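Local coordinates for protein transcriptional activator HlyU (PDB 4K2E) that activates transcription of the hemolysin gene hlyA in Vibrio cholerae, binding DNA as a winged helix-turn-helix regulator of the ArsR family, at the interface of chains A and B. Residues are numbered along the deposited sequence; one frame, centred on the assembly and turned at random. Chains: chain A/B, Transcriptional activator HlyU.

The interface of chains A and B. Residues chain A 32-35, 38-39, 103, 107; chain B 18-19, 22-23, 25-26, 29.
Small and branched residues on one face of B:20-32 pack against chain A in this part of the HlyU dimer interface, a largely apolar helix contact with polar groups toward one end. At its centre A:Leu38 and B:Val26 run past each other in opposite directions, methyl CD2 of A:Leu38 lying 3.6 Å from CG2 of B:Val26. A:Leu38 gets there with CG anti to its backbone N (chi1 -174°), and the same CD2 touches CB of B:Ala25, 3.8 Å away. B:Leu29 crosses A:Leu38 at about a right angle; its CD1 also reaches the carbonyl O of A:Met32 (3.6 Å), while its CB rests on A:Ala33.

A:Glu35, extended beyond CG, crosses B:Val26 with its aliphatic part, CG to CG2 at 3.6 Å, and lays its carboxylate beside B:Ala23. A water joins the two chains here, 2.9 Å from carboxylate oxygen OE2 of A:Glu35 and 2.6 Å from the backbone O of B:Ala23. Further along, the amide NE2 of A:Gln39 gives a weak but nearly straight hydrogen bond to OG of B:Ser22 (3.4 Å, 169° at H).

On the other flank, the ring of A:Tyr107 turns one face to B:Ala25, with CE2 3.7 Å from its CB; methyl CD2 of A:Leu103 sits at the ring's in-plane edge. Helix B:20-32 thus lies against A:35-40 and A:94-108, and the two-fold axis repeats the arrangement with the chains exchanged, as expected for a dimeric winged-helix protein of the ArsR family.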
ATOM      1  N   MET A  32      -2.768   0.331  -5.585  1.00 29.65           N
ATOM      2  CA  MET A  32      -2.638  -1.051  -5.117  1.00 28.12           C
ATOM      3  C   MET A  32      -3.694  -1.609  -4.179  1.00 34.92           C
ATOM      4  O   MET A  32      -3.788  -2.829  -3.996  1.00 37.38           O
ATOM      5  CB  MET A  32      -1.254  -1.250  -4.460  1.00 29.23           C
ATOM      6  CG  MET A  32      -0.143  -0.859  -5.446  1.00 30.09           C
ATOM      7  SD  MET A  32       1.452  -1.107  -4.594  1.00 38.13           S
ATOM      8  CE  MET A  32       1.227  -2.805  -4.134  1.00 70.14           C
ATOM      9  N   ALA A  33      -4.434  -0.720  -3.521  1.00 30.18           N
ATOM     10  CA  ALA A  33      -5.283  -1.107  -2.417  1.00 36.63           C
ATOM     11  C   ALA A  33      -6.647  -1.556  -2.920  1.00 42.44           C
ATOM     12  O   ALA A  33      -7.664  -0.982  -2.563  1.00 38.81           O
ATOM     13  CB  ALA A  33      -5.447   0.060  -1.454  1.00 39.59           C
ATOM     14  N   ASN A  34      -6.658  -2.603  -3.732  1.00 39.25           N
ATOM     15  CA  ASN A  34      -7.895  -3.117  -4.305  1.00 38.59           C
ATOM     16  C   ASN A  34      -7.569  -4.539  -4.727  1.00 33.34           C
ATOM     17  O   ASN A  34      -6.549  -4.746  -5.358  1.00 33.49           O
ATOM     18  CB  ASN A  34      -8.284  -2.286  -5.522  1.00 36.30           C
ATOM     19  CG  ASN A  34      -9.416  -2.907  -6.294  1.00 42.63           C
ATOM     20  OD1 ASN A  34      -9.192  -3.731  -7.166  1.00 36.05           O
ATOM     21  ND2 ASN A  34     -10.642  -2.548  -5.945  1.00 38.44           N
ATOM     22  N   GLU A  35      -8.398  -5.506  -4.357  1.00 32.17           N
ATOM     23  CA  GLU A  35      -7.996  -6.895  -4.548  1.00 42.70           C
ATOM     24  C   GLU A  35      -7.721  -7.225  -6.009  1.00 37.21           C
ATOM     25  O   GLU A  35      -6.732  -7.889  -6.319  1.00 38.36           O
ATOM     26  CB  GLU A  35      -8.978  -7.870  -3.915  1.00 47.06           C
ATOM     27  CG  GLU A  35      -8.755  -8.010  -2.404  1.00 55.91           C
ATOM     28  CD  GLU A  35      -9.691  -8.985  -1.740  1.00 65.64           C
ATOM     29  OE1 GLU A  35     -10.043 -10.012  -2.367  1.00 72.46           O
ATOM     30  OE2 GLU A  35     -10.075  -8.713  -0.579  1.00 63.04           O
ATOM     31  N   LEU A  38      -4.450  -5.268  -7.275  1.00 29.16           N
ATOM     32  CA  LEU A  38      -3.285  -5.941  -6.696  1.00 35.34           C
ATOM     33  C   LEU A  38      -3.036  -7.304  -7.366  1.00 35.51           C
ATOM     34  O   LEU A  38      -1.902  -7.664  -7.610  1.00 34.16           O
ATOM     35  CB  LEU A  38      -3.449  -6.190  -5.208  1.00 32.94           C
ATOM     36  CG  LEU A  38      -2.229  -6.758  -4.476  1.00 41.24           C
ATOM     37  CD1 LEU A  38      -1.076  -5.740  -4.518  1.00 41.55           C
ATOM     38  CD2 LEU A  38      -2.598  -7.105  -3.026  1.00 42.51           C
ATOM     39  N   GLN A  39      -4.095  -8.065  -7.607  1.00 33.60           N
ATOM     40  CA  GLN A  39      -3.953  -9.370  -8.290  1.00 39.25           C
ATOM     41  C   GLN A  39      -3.276  -9.223  -9.653  1.00 40.83           C
ATOM     42  O   GLN A  39      -2.343  -9.977  -9.992  1.00 38.06           O
ATOM     43  CB  GLN A  39      -5.315 -10.074  -8.422  1.00 44.39           C
ATOM     44  CG  GLN A  39      -5.784 -10.746  -7.140  1.00 50.13           C
ATOM     45  CD  GLN A  39      -7.273 -11.130  -7.137  1.00 56.98           C
ATOM     46  OE1 GLN A  39      -7.941 -11.144  -8.175  1.00 50.55           O
ATOM     47  NE2 GLN A  39      -7.793 -11.440  -5.951  1.00 61.23           N
ATOM     48  N   LEU A 103       5.740  -7.651  -1.499  1.00 36.94           N
ATOM     49  CA  LEU A 103       4.469  -8.280  -1.163  1.00 41.46           C
ATOM     50  C   LEU A 103       4.469  -9.754  -1.513  1.00 45.80           C
ATOM     51  O   LEU A 103       3.886 -10.578  -0.807  1.00 47.00           O
ATOM     52  CB  LEU A 103       3.326  -7.574  -1.887  1.00 43.70           C
ATOM     53  CG  LEU A 103       3.047  -6.207  -1.268  1.00 42.37           C
ATOM     54  CD1 LEU A 103       2.124  -5.451  -2.179  1.00 40.89           C
ATOM     55  CD2 LEU A 103       2.442  -6.400   0.102  1.00 44.90           C
ATOM     56  N   TYR A 107       3.867 -12.546   1.321  1.00 54.76           N
ATOM     57  CA  TYR A 107       2.574 -13.213   1.172  1.00 58.70           C
ATOM     58  C   TYR A 107       2.555 -14.468   0.264  1.00 67.71           C
ATOM     59  O   TYR A 107       1.790 -15.400   0.517  1.00 67.24           O
ATOM     60  CB  TYR A 107       1.504 -12.192   0.751  1.00 57.99           C
ATOM     61  CG  TYR A 107       1.187 -11.187   1.841  1.00 55.12           C
ATOM     62  CD1 TYR A 107       0.574 -11.592   3.024  1.00 62.30           C
ATOM     63  CD2 TYR A 107       1.498  -9.843   1.691  1.00 47.42           C
ATOM     64  CE1 TYR A 107       0.287 -10.686   4.026  1.00 60.28           C
ATOM     65  CE2 TYR A 107       1.219  -8.922   2.703  1.00 49.41           C
ATOM     66  CZ  TYR A 107       0.607  -9.351   3.857  1.00 58.00           C
ATOM     67  OH  TYR A 107       0.331  -8.449   4.862  1.00 65.62           O
TER
ATOM     68  N   MET B  18      -3.907 -17.132  -4.307  1.00 91.48           N
ATOM     69  CA  MET B  18      -3.624 -15.707  -4.418  1.00 97.76           C
ATOM     70  C   MET B  18      -4.868 -14.896  -4.067  1.00104.07           C
ATOM     71  O   MET B  18      -4.977 -13.720  -4.420  1.00103.55           O
ATOM     72  CB  MET B  18      -3.114 -15.347  -5.822  1.00101.69           C
ATOM     73  CG  MET B  18      -2.182 -14.126  -5.859  1.00 99.67           C
ATOM     74  SD  MET B  18      -1.688 -13.595  -7.520  1.00146.87           S
ATOM     75  CE  MET B  18      -0.625 -14.943  -8.054  1.00 89.40           C
ATOM     76  N   GLU B  19      -5.801 -15.529  -3.357  1.00107.85           N
ATOM     77  CA  GLU B  19      -7.051 -14.870  -2.976  1.00102.16           C
ATOM     78  C   GLU B  19      -7.118 -14.419  -1.504  1.00 93.46           C
ATOM     79  O   GLU B  19      -7.492 -13.276  -1.224  1.00 77.91           O
ATOM     80  CB  GLU B  19      -8.260 -15.741  -3.348  1.00106.07           C
ATOM     81  CG  GLU B  19      -8.644 -15.646  -4.818  1.00108.51           C
ATOM     82  CD  GLU B  19      -9.807 -16.548  -5.189  1.00115.52           C
ATOM     83  OE1 GLU B  19     -10.119 -17.478  -4.415  1.00116.79           O
ATOM     84  OE2 GLU B  19     -10.414 -16.328  -6.260  1.00120.08           O
ATOM     85  N   SER B  22      -3.830 -12.176  -0.845  1.00 67.55           N
ATOM     86  CA  SER B  22      -4.064 -10.875  -1.473  1.00 64.80           C
ATOM     87  C   SER B  22      -5.077 -10.090  -0.640  1.00 52.00           C
ATOM     88  O   SER B  22      -4.935  -8.889  -0.465  1.00 47.63           O
ATOM     89  CB  SER B  22      -4.471 -10.992  -2.961  1.00 74.72           C
ATOM     90  OG  SER B  22      -5.872 -10.903  -3.192  1.00 73.37           O
ATOM     91  N   ALA B  23      -6.067 -10.774  -0.075  1.00 53.90           N
ATOM     92  CA  ALA B  23      -7.027 -10.086   0.786  1.00 50.65           C
ATOM     93  C   ALA B  23      -6.385  -9.503   2.061  1.00 46.38           C
ATOM     94  O   ALA B  23      -6.701  -8.382   2.452  1.00 42.55           O
ATOM     95  CB  ALA B  23      -8.199 -10.987   1.118  1.00 54.22           C
ATOM     96  N   ALA B  25      -3.186  -8.659   2.384  1.00 42.19           N
ATOM     97  CA  ALA B  25      -2.359  -7.589   1.838  1.00 39.74           C
ATOM     98  C   ALA B  25      -3.182  -6.349   1.568  1.00 36.81           C
ATOM     99  O   ALA B  25      -2.732  -5.235   1.803  1.00 35.05           O
ATOM    100  CB  ALA B  25      -1.677  -8.041   0.552  1.00 42.80           C
ATOM    101  N   VAL B  26      -4.387  -6.548   1.070  1.00 38.18           N
ATOM    102  CA  VAL B  26      -5.237  -5.444   0.688  1.00 36.09           C
ATOM    103  C   VAL B  26      -5.749  -4.741   1.925  1.00 39.32           C
ATOM    104  O   VAL B  26      -5.824  -3.520   1.958  1.00 35.11           O
ATOM    105  CB  VAL B  26      -6.369  -5.908  -0.261  1.00 39.19           C
ATOM    106  CG1 VAL B  26      -7.477  -4.896  -0.354  1.00 38.22           C
ATOM    107  CG2 VAL B  26      -5.766  -6.119  -1.656  1.00 47.34           C
ATOM    108  N   LEU B  29      -2.815  -2.534   2.755  1.00 32.77           N
ATOM    109  CA  LEU B  29      -2.629  -1.451   1.795  1.00 33.82           C
ATOM    110  C   LEU B  29      -3.710  -0.395   1.956  1.00 34.67           C
ATOM    111  O   LEU B  29      -3.422   0.774   1.837  1.00 33.15           O
ATOM    112  CB  LEU B  29      -2.627  -1.993   0.365  1.00 33.99           C
ATOM    113  CG  LEU B  29      -1.443  -2.902   0.064  1.00 33.35           C
ATOM    114  CD1 LEU B  29      -1.726  -3.793  -1.159  1.00 34.69           C
ATOM    115  CD2 LEU B  29      -0.215  -2.036  -0.199  1.00 36.14           C
TER
HETATM  116  O   HOH W   1      -9.135  -7.607   1.893  1.00 47.66           O